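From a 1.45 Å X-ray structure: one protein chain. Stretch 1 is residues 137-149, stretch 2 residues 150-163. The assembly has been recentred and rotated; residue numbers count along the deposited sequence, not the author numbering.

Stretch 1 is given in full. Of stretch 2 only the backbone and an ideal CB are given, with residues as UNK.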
# COMPACT_ATOMS: atom_id res chain seq x y z
N VAL B 137 8.61 4.96 0.61
CA VAL B 137 9.57 4.20 -0.17
C VAL B 137 9.82 5.02 -1.41
O VAL B 137 8.92 5.23 -2.22
CB VAL B 137 9.07 2.77 -0.50
CG1 VAL B 137 10.16 1.98 -1.24
CG2 VAL B 137 8.63 1.99 0.72
N LYS B 138 11.03 5.56 -1.53
CA LYS B 138 11.41 6.36 -2.68
C LYS B 138 11.57 5.51 -3.93
O LYS B 138 11.72 4.29 -3.86
CB LYS B 138 12.73 7.09 -2.38
CG LYS B 138 12.82 7.81 -1.00
CD LYS B 138 11.80 8.91 -0.79
CE LYS B 138 12.02 10.15 -1.62
NZ LYS B 138 10.83 11.06 -1.51
N GLY B 139 11.57 6.16 -5.08
CA GLY B 139 11.89 5.49 -6.34
C GLY B 139 13.21 4.73 -6.30
O GLY B 139 13.37 3.71 -6.96
N THR B 140 14.20 5.24 -5.57
CA THR B 140 15.48 4.56 -5.39
C THR B 140 15.39 3.28 -4.56
O THR B 140 16.33 2.47 -4.54
CB THR B 140 16.46 5.46 -4.62
OG1 THR B 140 15.84 5.84 -3.38
CG2 THR B 140 16.80 6.71 -5.44
N GLY B 141 14.28 3.11 -3.85
CA GLY B 141 14.11 2.00 -2.94
C GLY B 141 14.42 2.36 -1.50
O GLY B 141 14.11 1.58 -0.60
N ARG B 142 15.00 3.54 -1.25
CA ARG B 142 15.29 3.90 0.15
C ARG B 142 13.98 4.16 0.90
O ARG B 142 13.00 4.66 0.32
CB ARG B 142 16.21 5.12 0.25
CG ARG B 142 17.60 4.91 -0.33
CD ARG B 142 18.52 6.03 0.07
NE ARG B 142 19.80 5.94 -0.61
CZ ARG B 142 20.75 6.86 -0.52
NH1 ARG B 142 20.58 7.88 0.31
NH2 ARG B 142 21.88 6.71 -1.20
N ILE B 143 13.97 3.82 2.18
CA ILE B 143 12.80 3.93 3.02
C ILE B 143 13.01 4.93 4.13
O ILE B 143 14.07 4.91 4.80
CB ILE B 143 12.43 2.56 3.62
CG1 ILE B 143 12.17 1.58 2.47
CG2 ILE B 143 11.23 2.69 4.56
CD1 ILE B 143 11.53 0.28 2.88
N GLY B 144 12.04 5.82 4.31
CA GLY B 144 12.01 6.74 5.44
C GLY B 144 10.85 6.43 6.36
O GLY B 144 9.72 6.14 5.90
N VAL B 145 11.12 6.49 7.67
CA VAL B 145 10.13 6.26 8.72
C VAL B 145 10.20 7.44 9.69
O VAL B 145 11.13 7.51 10.51
CB VAL B 145 10.33 4.91 9.46
CG1 VAL B 145 9.25 4.71 10.51
CG2 VAL B 145 10.36 3.72 8.50
N GLY B 146 9.27 8.38 9.61
CA GLY B 146 9.32 9.56 10.46
C GLY B 146 10.33 10.60 10.04
O GLY B 146 10.66 11.50 10.82
N ILE B 147 10.84 10.52 8.81
CA ILE B 147 11.75 11.55 8.32
C ILE B 147 10.95 12.80 7.96
O ILE B 147 9.72 12.76 7.84
CB ILE B 147 12.58 11.05 7.09
CG1 ILE B 147 11.66 10.70 5.91
CG2 ILE B 147 13.46 9.87 7.49
CD1 ILE B 147 12.41 10.39 4.63
N ASP B 148 11.65 13.91 7.81
CA ASP B 148 11.00 15.14 7.39
C ASP B 148 10.37 14.91 6.02
O ASP B 148 10.95 14.23 5.16
CB ASP B 148 12.02 16.28 7.31
CG ASP B 148 12.57 16.68 8.68
OD1 ASP B 148 11.95 16.37 9.71
OD2 ASP B 148 13.63 17.34 8.70
N ARG B 149 9.18 15.46 5.80
CA ARG B 149 8.44 15.19 4.57
C ARG B 149 9.27 15.59 3.36
O ARG B 149 9.82 16.70 3.30
CB ARG B 149 7.09 15.91 4.55
CG ARG B 149 6.22 15.50 3.36
CD ARG B 149 4.80 15.99 3.51
NE ARG B 149 4.15 15.44 4.69
CZ ARG B 149 2.87 15.60 4.98
NH1 ARG B 149 2.10 16.30 4.15
NH2 ARG B 149 2.35 15.08 6.09
N UNK B 150 9.35 14.66 2.41
CA UNK B 150 10.02 14.84 1.12
C UNK B 150 11.55 14.83 1.20
O UNK B 150 12.23 14.99 0.19
CB UNK B 150 9.56 16.16 0.49
N UNK B 151 12.08 14.60 2.39
CA UNK B 151 13.53 14.46 2.54
C UNK B 151 14.02 13.16 1.92
O UNK B 151 13.29 12.19 1.80
CB UNK B 151 13.92 14.52 4.02
N UNK B 152 15.29 13.14 1.54
CA UNK B 152 15.93 11.92 1.07
C UNK B 152 16.42 11.08 2.25
O UNK B 152 17.20 11.58 3.08
CB UNK B 152 17.09 12.25 0.13
N UNK B 153 16.00 9.81 2.35
CA UNK B 153 16.53 8.97 3.43
C UNK B 153 18.05 8.86 3.33
O UNK B 153 18.58 8.78 2.23
CB UNK B 153 15.90 7.58 3.39
N UNK B 154 18.73 8.83 4.48
CA UNK B 154 20.20 8.83 4.50
C UNK B 154 20.79 7.43 4.75
O UNK B 154 21.98 7.29 5.10
CB UNK B 154 20.70 9.80 5.58
N UNK B 155 19.99 6.41 4.50
CA UNK B 155 20.41 5.02 4.53
C UNK B 155 19.36 4.23 3.75
O UNK B 155 18.31 4.79 3.37
CB UNK B 155 20.57 4.50 5.96
N UNK B 156 19.59 2.93 3.57
CA UNK B 156 18.57 2.12 2.91
C UNK B 156 17.23 2.18 3.65
O UNK B 156 16.17 2.23 3.00
CB UNK B 156 19.04 0.67 2.80
N UNK B 157 17.29 2.17 4.98
CA UNK B 157 16.15 2.44 5.85
C UNK B 157 16.59 3.47 6.88
O UNK B 157 17.63 3.30 7.52
CB UNK B 157 15.64 1.16 6.52
N UNK B 158 15.82 4.55 7.03
CA UNK B 158 16.14 5.68 7.89
C UNK B 158 14.95 5.90 8.82
O UNK B 158 13.85 6.22 8.34
CB UNK B 158 16.45 6.94 7.07
N UNK B 159 15.14 5.68 10.13
CA UNK B 159 14.10 5.83 11.15
C UNK B 159 14.41 6.96 12.07
O UNK B 159 15.55 7.07 12.54
CB UNK B 159 13.93 4.54 11.96
N UNK B 160 13.42 7.79 12.37
CA UNK B 160 13.54 8.87 13.34
C UNK B 160 12.57 8.65 14.50
O UNK B 160 11.37 8.51 14.28
CB UNK B 160 13.28 10.22 12.67
N UNK B 161 13.10 8.63 15.73
CA UNK B 161 12.30 8.56 16.94
C UNK B 161 11.52 9.86 17.08
O UNK B 161 12.12 10.93 17.20
CB UNK B 161 13.18 8.31 18.17
N UNK B 162 10.19 9.77 17.05
CA UNK B 162 9.31 10.94 17.13
C UNK B 162 8.40 10.92 18.35
O UNK B 162 8.18 9.87 18.95
CB UNK B 162 8.46 11.03 15.86
N UNK B 163 7.88 12.09 18.71
CA UNK B 163 6.83 12.18 19.72
C UNK B 163 7.29 11.65 21.06
O UNK B 163 8.40 11.94 21.50
CB UNK B 163 5.59 11.42 19.26

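Position 150 follows on Arg-149 in a type II turn begun at Asp-148, and its phi of 75° favours glycine; an ideal CB lies 2.9 Å from Arg-149 O. The residue is nevertheless Ala-150, whose single methyl is the least that a non-glycine residue can add there. At 151 the backbone N closes the turn on Asp-148 O at 3.0 Å, and a CB stands 3.2 Å from that same O, so something small suits. It is Ala-151, whose CB meets Ile-147 CD1 at 4.4 Å. Position 152 points away, leaving the choice wide; it is Thr-152.

Position 153 points toward stretch 1, with Ile-143 O 3.5 Å from its ideal CB and the stem of Lys-138 nearby. A compact apolar residue would fit, and phi of -59° admits proline. Pro-153 packs its CD against Lys-138 CG at 3.6 Å and its CG against Ile-147 CD1 at 4.0 Å.

Positions 154 and 155 turn away, and stretch 1 constrains neither: Arg-154 and Ala-155. At 156 the CB also leaves, but a long polar chain could curl back to the 138-141 turn. Gln-156 does so through water, its NE2 reaching one water at 3.0 Å that donates to Gly-141 O at 2.7 Å.

From 157 the chain runs parallel to strand 143-145, and side chains alternate between faces. Positions 157 and 159 share the face of Ile-143 and Val-145, where beta-branched apolar residues suit. Val-157 CG2 lies 4.2 Å from Ile-143 CB, and Ile-159 CG1 4.2 Å from Val-145 CB.

Position 158 takes the other face, where Gly-144 presents no side chain and Ile-147 CG2 is 4.2 Å from the ideal CB. An aliphatic or a flat ring could use that methyl. His-158 lays its ring face under it, Ile-147 CG2 sitting 3.7 Å from the ring centroid; its ND1 accepts from Arg-154 N at 3.0 Å.

At 160 the ideal CB is 3.5 Å from Gly-146 O, beside Ile-147; a branched aliphatic fits, and Val-160 CG2 touches Ile-147 CG2 at 4.1 Å. Position 161 points away: Gln-161.

Position 162 points toward stretch 1, where Gly-146 O and the Asp-148 carboxylate invite a long cationic donor, lysine or arginine. Arg-162 answers both: NE and NH2 each lie 2.8 Å from Gly-146 O, and NH2 makes a salt bridge with Asp-148 OD1 at 3.0 Å. Position 163, phi 62° and psi -136°, favours glycine: Gly-163.

Stretch 2 150-163: AATPRAQVHIVQRG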
# COMPACT_ATOMS: atom_id res chain seq x y z
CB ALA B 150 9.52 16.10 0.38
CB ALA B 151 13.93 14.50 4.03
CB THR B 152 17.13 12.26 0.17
OG1 THR B 152 16.70 13.11 -0.89
CG2 THR B 152 17.72 11.00 -0.42
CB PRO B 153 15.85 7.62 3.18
CG PRO B 153 14.61 7.95 2.39
CD PRO B 153 15.01 9.09 1.52
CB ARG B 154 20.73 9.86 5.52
CG ARG B 154 20.34 11.30 5.20
CD ARG B 154 21.18 12.33 5.95
NE ARG B 154 21.07 12.17 7.41
CZ ARG B 154 20.13 12.73 8.16
NH1 ARG B 154 19.16 13.47 7.62
NH2 ARG B 154 20.13 12.54 9.46
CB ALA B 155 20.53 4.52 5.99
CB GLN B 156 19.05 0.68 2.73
CG GLN B 156 18.25 -0.05 1.64
CD GLN B 156 18.61 0.33 0.24
OE1 GLN B 156 19.70 0.82 -0.05
NE2 GLN B 156 17.68 0.10 -0.68
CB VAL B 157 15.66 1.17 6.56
CG1 VAL B 157 14.51 1.48 7.52
CG2 VAL B 157 15.23 0.15 5.52
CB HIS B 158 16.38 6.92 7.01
CG HIS B 158 16.72 8.20 7.72
ND1 HIS B 158 17.24 9.29 7.05
CD2 HIS B 158 16.60 8.59 9.02
CE1 HIS B 158 17.43 10.28 7.90
NE2 HIS B 158 17.06 9.89 9.10
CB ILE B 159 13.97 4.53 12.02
CG1 ILE B 159 13.82 3.29 11.13
CG2 ILE B 159 12.80 4.67 13.00
CD1 ILE B 159 13.93 1.96 11.88
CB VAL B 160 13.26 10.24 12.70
CG1 VAL B 160 13.46 11.38 13.70
CG2 VAL B 160 14.14 10.44 11.47
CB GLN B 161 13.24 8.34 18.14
CG GLN B 161 12.59 8.05 19.50
CD GLN B 161 13.63 7.66 20.55
OE1 GLN B 161 14.74 7.25 20.21
NE2 GLN B 161 13.28 7.77 21.81
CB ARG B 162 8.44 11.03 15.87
CG ARG B 162 9.22 11.22 14.58
CD ARG B 162 9.78 12.63 14.51
NE ARG B 162 10.41 12.85 13.22
CZ ARG B 162 10.99 13.99 12.83
NH1 ARG B 162 11.05 15.04 13.64
NH2 ARG B 162 11.53 14.06 11.62
O HOH W 1 10.66 11.54 1.27
O HOH W 2 11.64 13.74 -2.27
O HOH W 3 17.73 0.30 -3.78
O HOH W 4 14.90 -0.95 -0.93
O HOH W 5 20.15 3.04 -1.97
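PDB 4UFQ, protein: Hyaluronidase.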